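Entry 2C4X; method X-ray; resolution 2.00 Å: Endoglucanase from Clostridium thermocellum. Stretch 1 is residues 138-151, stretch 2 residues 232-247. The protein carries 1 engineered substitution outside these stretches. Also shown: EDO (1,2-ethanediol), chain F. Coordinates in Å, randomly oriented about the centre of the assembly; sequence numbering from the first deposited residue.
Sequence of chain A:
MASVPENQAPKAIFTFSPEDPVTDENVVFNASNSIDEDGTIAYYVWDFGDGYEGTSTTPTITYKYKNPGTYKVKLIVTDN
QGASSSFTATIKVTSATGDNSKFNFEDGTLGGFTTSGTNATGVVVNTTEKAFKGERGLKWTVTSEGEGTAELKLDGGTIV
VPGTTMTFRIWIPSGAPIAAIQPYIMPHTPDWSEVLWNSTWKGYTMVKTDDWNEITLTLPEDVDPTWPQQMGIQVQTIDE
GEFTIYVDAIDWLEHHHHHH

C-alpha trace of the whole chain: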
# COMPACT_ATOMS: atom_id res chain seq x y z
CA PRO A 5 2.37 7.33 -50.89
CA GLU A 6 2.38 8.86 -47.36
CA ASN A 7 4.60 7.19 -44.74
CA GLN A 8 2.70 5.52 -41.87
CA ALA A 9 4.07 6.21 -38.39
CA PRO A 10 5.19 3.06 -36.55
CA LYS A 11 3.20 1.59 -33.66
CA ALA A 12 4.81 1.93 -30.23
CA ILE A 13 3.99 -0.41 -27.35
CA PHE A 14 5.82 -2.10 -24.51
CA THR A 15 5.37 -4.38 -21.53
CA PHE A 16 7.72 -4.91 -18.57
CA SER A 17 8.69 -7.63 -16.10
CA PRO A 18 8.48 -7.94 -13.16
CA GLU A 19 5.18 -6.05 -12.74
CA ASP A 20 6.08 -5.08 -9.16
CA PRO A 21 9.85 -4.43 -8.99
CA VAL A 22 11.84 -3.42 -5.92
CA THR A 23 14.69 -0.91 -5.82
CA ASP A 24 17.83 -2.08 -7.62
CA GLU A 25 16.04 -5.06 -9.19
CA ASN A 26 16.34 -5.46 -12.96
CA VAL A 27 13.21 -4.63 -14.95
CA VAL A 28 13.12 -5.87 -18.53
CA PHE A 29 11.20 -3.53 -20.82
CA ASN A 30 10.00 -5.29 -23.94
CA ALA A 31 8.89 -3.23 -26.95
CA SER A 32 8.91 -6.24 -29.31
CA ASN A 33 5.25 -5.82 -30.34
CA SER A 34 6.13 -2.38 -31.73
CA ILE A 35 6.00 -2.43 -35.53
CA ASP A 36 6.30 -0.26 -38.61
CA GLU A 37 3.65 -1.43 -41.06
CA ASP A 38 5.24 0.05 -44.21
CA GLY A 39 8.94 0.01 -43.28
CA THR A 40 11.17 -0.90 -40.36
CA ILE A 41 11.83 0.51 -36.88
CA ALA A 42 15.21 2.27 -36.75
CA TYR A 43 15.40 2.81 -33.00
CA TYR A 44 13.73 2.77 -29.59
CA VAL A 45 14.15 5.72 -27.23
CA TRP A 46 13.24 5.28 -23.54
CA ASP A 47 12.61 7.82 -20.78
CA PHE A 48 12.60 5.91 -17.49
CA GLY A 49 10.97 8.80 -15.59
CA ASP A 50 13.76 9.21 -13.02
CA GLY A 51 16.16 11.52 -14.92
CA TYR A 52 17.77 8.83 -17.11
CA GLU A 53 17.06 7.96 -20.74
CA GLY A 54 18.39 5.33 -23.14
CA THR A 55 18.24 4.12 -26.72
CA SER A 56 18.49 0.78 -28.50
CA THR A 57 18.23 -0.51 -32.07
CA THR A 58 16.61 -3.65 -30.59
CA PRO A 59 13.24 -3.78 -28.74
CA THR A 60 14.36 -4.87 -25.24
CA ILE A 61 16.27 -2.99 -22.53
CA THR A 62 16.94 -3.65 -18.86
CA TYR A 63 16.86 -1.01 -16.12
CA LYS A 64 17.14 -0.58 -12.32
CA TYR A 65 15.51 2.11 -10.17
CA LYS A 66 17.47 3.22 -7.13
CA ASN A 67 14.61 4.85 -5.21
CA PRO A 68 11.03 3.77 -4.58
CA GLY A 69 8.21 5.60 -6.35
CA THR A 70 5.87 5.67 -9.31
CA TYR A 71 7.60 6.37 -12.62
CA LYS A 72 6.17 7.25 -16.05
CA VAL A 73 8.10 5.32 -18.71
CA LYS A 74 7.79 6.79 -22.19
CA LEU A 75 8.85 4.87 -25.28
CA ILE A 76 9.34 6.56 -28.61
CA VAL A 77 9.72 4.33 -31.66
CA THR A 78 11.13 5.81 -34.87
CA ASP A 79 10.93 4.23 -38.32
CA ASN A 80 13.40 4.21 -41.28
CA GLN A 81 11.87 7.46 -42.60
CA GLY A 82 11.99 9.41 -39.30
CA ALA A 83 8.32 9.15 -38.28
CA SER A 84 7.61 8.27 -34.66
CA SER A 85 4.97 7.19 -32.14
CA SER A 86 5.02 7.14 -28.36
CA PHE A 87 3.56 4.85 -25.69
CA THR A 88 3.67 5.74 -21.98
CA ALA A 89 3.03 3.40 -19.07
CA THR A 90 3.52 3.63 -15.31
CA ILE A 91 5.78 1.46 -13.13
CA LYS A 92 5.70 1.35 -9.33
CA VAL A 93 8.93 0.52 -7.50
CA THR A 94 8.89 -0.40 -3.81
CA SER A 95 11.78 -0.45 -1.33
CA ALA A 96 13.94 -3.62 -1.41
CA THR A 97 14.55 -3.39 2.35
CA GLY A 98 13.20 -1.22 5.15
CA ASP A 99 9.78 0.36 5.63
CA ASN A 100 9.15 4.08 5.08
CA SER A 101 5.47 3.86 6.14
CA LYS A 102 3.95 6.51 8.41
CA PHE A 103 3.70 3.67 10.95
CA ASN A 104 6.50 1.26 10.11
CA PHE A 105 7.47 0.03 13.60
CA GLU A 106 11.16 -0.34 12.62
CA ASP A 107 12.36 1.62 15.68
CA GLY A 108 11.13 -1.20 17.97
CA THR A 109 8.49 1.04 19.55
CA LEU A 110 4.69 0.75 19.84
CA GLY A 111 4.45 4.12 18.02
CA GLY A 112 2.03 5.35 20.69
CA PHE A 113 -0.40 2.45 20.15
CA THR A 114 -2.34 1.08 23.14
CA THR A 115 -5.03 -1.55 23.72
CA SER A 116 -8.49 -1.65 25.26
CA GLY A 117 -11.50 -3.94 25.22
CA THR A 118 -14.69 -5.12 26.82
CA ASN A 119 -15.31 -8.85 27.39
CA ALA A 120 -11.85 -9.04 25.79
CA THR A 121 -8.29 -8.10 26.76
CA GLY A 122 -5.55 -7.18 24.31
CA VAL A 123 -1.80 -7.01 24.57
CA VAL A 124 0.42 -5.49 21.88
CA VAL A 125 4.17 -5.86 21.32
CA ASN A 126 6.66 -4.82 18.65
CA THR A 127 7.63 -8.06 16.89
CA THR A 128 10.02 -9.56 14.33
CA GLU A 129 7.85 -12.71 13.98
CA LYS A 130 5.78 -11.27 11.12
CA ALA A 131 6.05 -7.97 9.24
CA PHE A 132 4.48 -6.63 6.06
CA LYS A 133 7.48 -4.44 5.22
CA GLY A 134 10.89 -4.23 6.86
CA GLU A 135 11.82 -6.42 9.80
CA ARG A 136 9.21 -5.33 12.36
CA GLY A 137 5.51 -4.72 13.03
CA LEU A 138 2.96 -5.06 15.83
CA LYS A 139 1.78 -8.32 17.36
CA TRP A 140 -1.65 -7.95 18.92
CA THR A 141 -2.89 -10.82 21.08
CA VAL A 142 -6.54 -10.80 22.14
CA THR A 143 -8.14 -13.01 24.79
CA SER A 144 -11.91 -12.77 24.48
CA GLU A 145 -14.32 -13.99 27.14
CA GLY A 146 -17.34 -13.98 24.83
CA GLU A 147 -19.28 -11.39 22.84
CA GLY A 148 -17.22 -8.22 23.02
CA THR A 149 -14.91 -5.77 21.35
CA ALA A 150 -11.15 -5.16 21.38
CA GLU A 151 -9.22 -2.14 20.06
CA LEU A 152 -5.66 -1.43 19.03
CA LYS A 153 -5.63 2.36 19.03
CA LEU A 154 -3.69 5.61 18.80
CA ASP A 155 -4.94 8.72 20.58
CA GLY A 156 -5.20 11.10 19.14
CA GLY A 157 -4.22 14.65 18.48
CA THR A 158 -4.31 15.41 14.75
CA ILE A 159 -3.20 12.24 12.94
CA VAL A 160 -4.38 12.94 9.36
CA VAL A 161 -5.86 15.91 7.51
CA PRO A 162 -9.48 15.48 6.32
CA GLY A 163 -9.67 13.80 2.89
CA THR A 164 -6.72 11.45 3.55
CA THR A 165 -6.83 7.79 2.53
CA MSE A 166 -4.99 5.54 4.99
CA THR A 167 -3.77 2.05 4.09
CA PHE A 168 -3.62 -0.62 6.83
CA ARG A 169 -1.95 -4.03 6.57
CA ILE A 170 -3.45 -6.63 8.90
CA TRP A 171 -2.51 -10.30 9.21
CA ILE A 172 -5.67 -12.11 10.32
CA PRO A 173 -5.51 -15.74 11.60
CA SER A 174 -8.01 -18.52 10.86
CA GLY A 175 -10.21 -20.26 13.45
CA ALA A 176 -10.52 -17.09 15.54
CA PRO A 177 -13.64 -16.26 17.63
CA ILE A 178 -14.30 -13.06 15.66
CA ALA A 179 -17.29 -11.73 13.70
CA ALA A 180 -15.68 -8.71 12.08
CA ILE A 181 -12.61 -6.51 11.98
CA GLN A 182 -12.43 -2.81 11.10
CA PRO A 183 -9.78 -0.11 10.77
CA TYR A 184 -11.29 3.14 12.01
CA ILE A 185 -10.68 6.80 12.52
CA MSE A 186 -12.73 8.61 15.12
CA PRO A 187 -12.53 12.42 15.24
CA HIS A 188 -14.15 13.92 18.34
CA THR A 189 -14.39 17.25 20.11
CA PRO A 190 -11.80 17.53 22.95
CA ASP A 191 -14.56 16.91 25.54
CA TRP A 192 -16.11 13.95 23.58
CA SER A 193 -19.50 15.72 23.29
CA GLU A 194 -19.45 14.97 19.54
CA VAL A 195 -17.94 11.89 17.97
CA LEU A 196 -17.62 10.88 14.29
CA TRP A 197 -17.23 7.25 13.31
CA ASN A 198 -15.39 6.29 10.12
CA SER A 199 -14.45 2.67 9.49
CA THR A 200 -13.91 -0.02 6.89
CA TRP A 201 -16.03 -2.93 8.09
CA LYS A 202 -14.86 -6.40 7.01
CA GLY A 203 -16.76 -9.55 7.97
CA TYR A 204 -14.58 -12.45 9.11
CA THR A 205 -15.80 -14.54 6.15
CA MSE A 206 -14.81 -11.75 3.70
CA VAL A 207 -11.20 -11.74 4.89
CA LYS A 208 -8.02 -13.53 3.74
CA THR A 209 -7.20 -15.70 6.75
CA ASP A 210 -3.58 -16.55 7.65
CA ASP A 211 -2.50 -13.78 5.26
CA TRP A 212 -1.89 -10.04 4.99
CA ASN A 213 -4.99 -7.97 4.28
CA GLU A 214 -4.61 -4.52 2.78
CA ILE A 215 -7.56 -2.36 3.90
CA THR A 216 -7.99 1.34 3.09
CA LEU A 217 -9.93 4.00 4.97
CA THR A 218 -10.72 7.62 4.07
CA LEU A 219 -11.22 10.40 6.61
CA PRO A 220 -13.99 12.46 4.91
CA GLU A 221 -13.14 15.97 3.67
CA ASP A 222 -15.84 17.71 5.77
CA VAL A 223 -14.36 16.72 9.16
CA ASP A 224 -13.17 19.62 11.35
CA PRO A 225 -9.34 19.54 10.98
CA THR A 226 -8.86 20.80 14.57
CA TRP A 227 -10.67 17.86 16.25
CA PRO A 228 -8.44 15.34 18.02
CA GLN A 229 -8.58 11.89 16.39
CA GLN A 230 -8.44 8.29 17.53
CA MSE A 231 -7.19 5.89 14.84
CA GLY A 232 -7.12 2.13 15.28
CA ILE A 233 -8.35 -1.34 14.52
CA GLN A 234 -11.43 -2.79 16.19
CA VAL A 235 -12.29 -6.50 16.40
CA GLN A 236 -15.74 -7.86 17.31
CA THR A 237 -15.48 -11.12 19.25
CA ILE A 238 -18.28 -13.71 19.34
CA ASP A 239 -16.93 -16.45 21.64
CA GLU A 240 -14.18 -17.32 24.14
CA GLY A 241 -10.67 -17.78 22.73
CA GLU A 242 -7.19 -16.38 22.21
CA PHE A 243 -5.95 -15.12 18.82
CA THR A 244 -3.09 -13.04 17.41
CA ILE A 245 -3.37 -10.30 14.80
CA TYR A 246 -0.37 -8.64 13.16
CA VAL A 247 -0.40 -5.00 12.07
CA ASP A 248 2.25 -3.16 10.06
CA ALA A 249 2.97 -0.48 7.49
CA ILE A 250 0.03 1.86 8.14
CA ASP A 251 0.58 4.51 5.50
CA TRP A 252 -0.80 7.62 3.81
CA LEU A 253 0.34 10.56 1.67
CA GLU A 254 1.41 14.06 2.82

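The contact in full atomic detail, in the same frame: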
# COMPACT_ATOMS: atom_id res chain seq x y z
N LEU A 138 3.62 -4.82 14.55
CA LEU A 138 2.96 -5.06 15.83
C LEU A 138 2.38 -6.46 15.89
O LEU A 138 1.95 -7.02 14.87
CB LEU A 138 1.85 -4.03 16.10
CG LEU A 138 2.27 -2.57 16.31
CD1 LEU A 138 1.07 -1.69 16.68
CD2 LEU A 138 3.38 -2.45 17.37
N LYS A 139 2.39 -7.03 17.09
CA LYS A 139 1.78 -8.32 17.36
C LYS A 139 0.74 -8.09 18.44
O LYS A 139 1.07 -7.71 19.57
CB LYS A 139 2.84 -9.32 17.81
CG LYS A 139 2.32 -10.70 18.17
CD LYS A 139 3.45 -11.57 18.70
CE LYS A 139 2.92 -12.85 19.30
NZ LYS A 139 4.02 -13.78 19.71
N TRP A 140 -0.52 -8.30 18.08
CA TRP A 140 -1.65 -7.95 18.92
C TRP A 140 -2.39 -9.22 19.31
O TRP A 140 -3.02 -9.86 18.48
CB TRP A 140 -2.56 -6.97 18.17
CG TRP A 140 -3.85 -6.54 18.85
CD1 TRP A 140 -4.09 -6.40 20.20
CD2 TRP A 140 -5.07 -6.15 18.19
NE1 TRP A 140 -5.39 -5.97 20.40
CE2 TRP A 140 -6.01 -5.81 19.19
CE3 TRP A 140 -5.45 -6.06 16.84
CZ2 TRP A 140 -7.32 -5.38 18.88
CZ3 TRP A 140 -6.75 -5.64 16.53
CH2 TRP A 140 -7.67 -5.30 17.55
N THR A 141 -2.27 -9.59 20.59
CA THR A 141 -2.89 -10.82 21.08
C THR A 141 -4.12 -10.51 21.92
O THR A 141 -4.03 -9.79 22.92
CB THR A 141 -1.88 -11.69 21.89
OG1 THR A 141 -0.69 -11.90 21.11
CG2 THR A 141 -2.49 -13.05 22.25
N VAL A 142 -5.26 -11.05 21.49
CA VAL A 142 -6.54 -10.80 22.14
C VAL A 142 -7.08 -12.07 22.79
O VAL A 142 -7.13 -13.14 22.16
CB VAL A 142 -7.60 -10.26 21.14
CG1 VAL A 142 -8.95 -10.01 21.84
CG2 VAL A 142 -7.09 -9.00 20.45
N THR A 143 -7.46 -11.95 24.06
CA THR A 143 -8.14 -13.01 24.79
C THR A 143 -9.58 -12.55 25.04
O THR A 143 -9.82 -11.65 25.85
CB THR A 143 -7.43 -13.33 26.12
OG1 THR A 143 -6.03 -13.50 25.87
CG2 THR A 143 -7.99 -14.60 26.76
N SER A 144 -10.52 -13.14 24.30
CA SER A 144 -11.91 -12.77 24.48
C SER A 144 -12.63 -13.75 25.40
O SER A 144 -12.33 -14.95 25.42
CB SER A 144 -12.65 -12.61 23.15
OG SER A 144 -12.79 -13.84 22.47
N GLU A 145 -13.57 -13.21 26.17
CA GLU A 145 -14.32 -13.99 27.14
C GLU A 145 -15.74 -14.25 26.65
O GLU A 145 -16.55 -14.86 27.35
CB GLU A 145 -14.32 -13.26 28.48
CG GLU A 145 -12.92 -13.08 29.07
CD GLU A 145 -12.26 -14.40 29.44
OE1 GLU A 145 -12.85 -15.17 30.24
OE2 GLU A 145 -11.14 -14.67 28.94
N GLY A 146 -16.03 -13.81 25.43
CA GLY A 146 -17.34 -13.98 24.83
C GLY A 146 -17.62 -12.89 23.82
O GLY A 146 -16.70 -12.40 23.15
N GLU A 147 -18.89 -12.50 23.71
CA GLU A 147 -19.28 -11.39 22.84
C GLU A 147 -18.73 -10.07 23.38
O GLU A 147 -19.11 -9.60 24.45
CB GLU A 147 -20.79 -11.32 22.66
CG GLU A 147 -21.38 -12.49 21.87
CD GLU A 147 -22.90 -12.57 21.95
OE1 GLU A 147 -23.55 -11.50 22.01
OE2 GLU A 147 -23.44 -13.70 21.94
N GLY A 148 -17.81 -9.48 22.63
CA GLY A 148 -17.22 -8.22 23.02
C GLY A 148 -16.46 -7.57 21.90
O GLY A 148 -16.61 -7.92 20.72
N THR A 149 -15.63 -6.61 22.28
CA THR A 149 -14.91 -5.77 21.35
C THR A 149 -13.50 -5.56 21.89
O THR A 149 -13.31 -5.47 23.10
CB THR A 149 -15.64 -4.41 21.20
OG1 THR A 149 -17.04 -4.62 20.97
CG2 THR A 149 -15.11 -3.68 20.03
N ALA A 150 -12.51 -5.51 21.00
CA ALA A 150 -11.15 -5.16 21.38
C ALA A 150 -10.60 -4.14 20.40
O ALA A 150 -10.89 -4.22 19.21
CB ALA A 150 -10.25 -6.42 21.43
N GLU A 151 -9.83 -3.17 20.90
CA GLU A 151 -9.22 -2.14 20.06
C GLU A 151 -7.71 -2.11 20.18
O GLU A 151 -7.17 -2.34 21.25
CB GLU A 151 -9.74 -0.73 20.41
CG GLU A 151 -11.22 -0.52 20.22
CD GLU A 151 -12.04 -1.01 21.41
OE1 GLU A 151 -11.57 -0.90 22.57
OE2 GLU A 151 -13.15 -1.51 21.19
N GLY A 232 -7.47 3.47 14.83
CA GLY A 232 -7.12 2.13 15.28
C GLY A 232 -7.74 1.01 14.49
O GLY A 232 -8.24 1.20 13.38
N ILE A 233 -7.67 -0.19 15.06
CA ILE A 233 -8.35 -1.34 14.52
C ILE A 233 -9.23 -1.92 15.62
O ILE A 233 -8.77 -2.09 16.76
CB ILE A 233 -7.36 -2.39 13.97
CG1 ILE A 233 -6.49 -1.78 12.88
CG2 ILE A 233 -8.11 -3.62 13.44
CD1 ILE A 233 -5.18 -2.48 12.69
N GLN A 234 -10.48 -2.18 15.28
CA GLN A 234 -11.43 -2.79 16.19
C GLN A 234 -11.77 -4.21 15.71
O GLN A 234 -11.98 -4.44 14.52
CB GLN A 234 -12.70 -1.96 16.29
CG GLN A 234 -13.65 -2.41 17.39
CD GLN A 234 -14.92 -1.59 17.46
OE1 GLN A 234 -15.81 -1.72 16.62
NE2 GLN A 234 -15.02 -0.74 18.48
N VAL A 235 -11.83 -5.14 16.66
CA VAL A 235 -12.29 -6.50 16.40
C VAL A 235 -13.55 -6.79 17.23
O VAL A 235 -13.60 -6.46 18.41
CB VAL A 235 -11.19 -7.55 16.72
CG1 VAL A 235 -11.72 -8.94 16.56
CG2 VAL A 235 -10.04 -7.38 15.77
N GLN A 236 -14.56 -7.38 16.59
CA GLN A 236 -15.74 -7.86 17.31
C GLN A 236 -15.57 -9.35 17.58
O GLN A 236 -15.37 -10.14 16.65
CB GLN A 236 -17.03 -7.59 16.51
CG GLN A 236 -18.32 -7.94 17.26
CD GLN A 236 -19.51 -8.18 16.35
OE1 GLN A 236 -19.60 -7.62 15.25
NE2 GLN A 236 -20.44 -9.02 16.80
N THR A 237 -15.63 -9.73 18.85
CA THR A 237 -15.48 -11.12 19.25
C THR A 237 -16.85 -11.74 19.53
O THR A 237 -17.77 -11.05 20.00
CB THR A 237 -14.55 -11.27 20.46
OG1 THR A 237 -15.11 -10.60 21.60
CG2 THR A 237 -13.15 -10.69 20.15
N ILE A 238 -16.99 -13.03 19.23
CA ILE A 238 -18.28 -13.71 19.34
C ILE A 238 -18.28 -14.89 20.31
O ILE A 238 -19.34 -15.39 20.68
CB ILE A 238 -18.83 -14.15 17.97
CG1 ILE A 238 -17.74 -14.80 17.12
CG2 ILE A 238 -19.46 -12.94 17.26
CD1 ILE A 238 -18.23 -15.95 16.25
N ASP A 239 -17.08 -15.33 20.70
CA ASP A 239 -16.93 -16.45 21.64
C ASP A 239 -15.63 -16.32 22.43
O ASP A 239 -14.83 -15.41 22.17
CB ASP A 239 -16.96 -17.78 20.88
CG ASP A 239 -17.46 -18.94 21.74
OD1 ASP A 239 -17.66 -18.77 22.97
OD2 ASP A 239 -17.65 -20.04 21.18
N GLU A 240 -15.44 -17.20 23.40
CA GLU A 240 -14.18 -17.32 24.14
C GLU A 240 -13.07 -17.77 23.20
O GLU A 240 -13.32 -18.50 22.23
CB GLU A 240 -14.32 -18.34 25.27
CG GLU A 240 -14.87 -17.79 26.57
CD GLU A 240 -15.01 -18.87 27.64
OE1 GLU A 240 -14.05 -19.65 27.84
OE2 GLU A 240 -16.10 -18.95 28.26
N GLY A 241 -11.84 -17.35 23.50
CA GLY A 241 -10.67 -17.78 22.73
C GLY A 241 -9.56 -16.76 22.69
O GLY A 241 -9.78 -15.57 22.94
N GLU A 242 -8.36 -17.23 22.36
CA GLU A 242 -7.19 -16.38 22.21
C GLU A 242 -6.71 -16.42 20.76
O GLU A 242 -6.62 -17.50 20.16
CB GLU A 242 -6.08 -16.81 23.16
CG GLU A 242 -4.90 -15.83 23.25
CD GLU A 242 -3.82 -16.31 24.23
OE1 GLU A 242 -3.79 -17.51 24.57
OE2 GLU A 242 -2.99 -15.47 24.65
N PHE A 243 -6.41 -15.25 20.21
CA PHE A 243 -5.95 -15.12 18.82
C PHE A 243 -4.96 -13.96 18.66
O PHE A 243 -4.96 -13.01 19.45
CB PHE A 243 -7.14 -14.97 17.86
CG PHE A 243 -8.04 -13.79 18.15
CD1 PHE A 243 -9.08 -13.90 19.07
CD2 PHE A 243 -7.86 -12.58 17.50
CE1 PHE A 243 -9.92 -12.82 19.35
CE2 PHE A 243 -8.68 -11.49 17.77
CZ PHE A 243 -9.72 -11.62 18.69
N THR A 244 -4.13 -14.04 17.62
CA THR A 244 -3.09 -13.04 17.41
C THR A 244 -3.18 -12.42 16.02
O THR A 244 -3.14 -13.10 15.00
CB THR A 244 -1.67 -13.60 17.69
OG1 THR A 244 -1.57 -13.94 19.07
CG2 THR A 244 -0.60 -12.56 17.38
N ILE A 245 -3.32 -11.09 16.02
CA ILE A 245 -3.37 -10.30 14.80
C ILE A 245 -2.06 -9.54 14.67
O ILE A 245 -1.49 -9.10 15.66
CB ILE A 245 -4.60 -9.35 14.82
CG1 ILE A 245 -5.88 -10.15 14.55
CG2 ILE A 245 -4.44 -8.20 13.82
CD1 ILE A 245 -7.12 -9.52 15.11
N TYR A 246 -1.56 -9.43 13.44
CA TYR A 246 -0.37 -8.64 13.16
C TYR A 246 -0.75 -7.41 12.36
O TYR A 246 -1.62 -7.47 11.48
CB TYR A 246 0.69 -9.47 12.44
CG TYR A 246 1.18 -10.66 13.23
CD1 TYR A 246 0.48 -11.86 13.24
CD2 TYR A 246 2.34 -10.57 14.00
CE1 TYR A 246 0.92 -12.95 13.98
CE2 TYR A 246 2.80 -11.66 14.74
CZ TYR A 246 2.08 -12.85 14.72
OH TYR A 246 2.52 -13.94 15.44
N VAL A 247 -0.10 -6.29 12.68
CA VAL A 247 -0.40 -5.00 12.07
C VAL A 247 0.92 -4.31 11.72
O VAL A 247 1.82 -4.24 12.55
CB VAL A 247 -1.20 -4.07 13.02
CG1 VAL A 247 -1.51 -2.73 12.34
CG2 VAL A 247 -2.50 -4.75 13.49
C1 EDO F . -13.86 2.07 20.78
O1 EDO F . -12.55 2.64 20.66
C2 EDO F . -14.81 2.77 19.81
O2 EDO F . -15.99 1.96 19.66

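Two stretches of one endoglucanase chain, 138-151 and 232-247, run antiparallel, each turning a corner partway, at Gly146 and Glu147 in the first and at Asp239 and Glu240 in the second. Strand 138-145 therefore pairs with strand 241-247, at 157° between their N-to-C directions, and strand 148-151 with strand 232-238, at 153°. The first ladder is regular. Leu138, Trp140, Val142 and Ser144 each exchange two backbone hydrogen bonds with Val247, Ile245, Phe243 and Gly241; the shortest runs from Trp140 N to Ile245 O (2.7 Å), and its return, Ile245 N to Trp140 O, is 2.8 Å. Between these pairs the CA atoms of alternate residues face carbonyl oxygens, as in Glu242 CA to Val142 O (3.2 Å), the usual CA-H...O contacts of antiparallel strands. Beyond the corner the pattern resumes: Gly148 N donates to Thr237 O (3.1 Å) and Thr237 N to Gly148 O (2.8 Å), while Ala150 N reaches Val235 O (3.0 Å) and Val235 N reaches Ala150 O (2.9 Å).

At the corner, side chains take up backbone carbonyls. Ser144 OG, with chi1 in p, donates to Asp239 O at 2.6 Å; Thr237 OG1, also on a p rotamer, donates to Gly146 O at 2.9 Å. These two bonds tie each stretch to the bend of the other. Gly146 N, buried by the contact, finds no partner in the model. Gly146 and Gly241 both have backbone angles at which a CB would be jammed against the preceding carbonyl oxygen, so these conformations call for glycine. Within the second bend, Glu240 N donates to Asp239 OD1 (2.8 Å).

Trp140 has the largest area covered by the opposite stretch, and its ring reaches both strands of that stretch. CE3 lies 3.8 Å from Ile245 CG2, its neighbour in the ladder, while the far end of the ring meets the strand past the corner: CZ3 is 3.9 Å from Ile233 CG2, and CH2 is 3.6 Å from Val235 CG2. On the same face as Trp140, Val142 sits over the Phe243 ring, its CB 3.9 Å from the centroid and 26° off the ring normal, a CH-pi contact. Ser144 OG lies near the plane of that ring, at its edge, 4.4 Å from CE1. Leu138 CB and Val247 CB, 4.3 Å apart, extend this apolar row.

The other face is more polar. Thr141 OG1 and Thr244 OG1 form a hydrogen bond of 3.0 Å in which either could be the donor. The extended side chain of Lys139 rises off the sheet, and near its base CG lies 3.6 Å from both Thr244 CG2 and Tyr246 CE2. Beyond the corner, Thr149 CG2 packs on Gln234 CG (3.3 Å), and Gln234 NE2 makes a weak hydrogen bond to Glu151 OE2 (3.4 Å). The same NE2 makes another weak one to O2 of a 1,2-ethanediol (3.1 Å), probably from the crystallisation liquor.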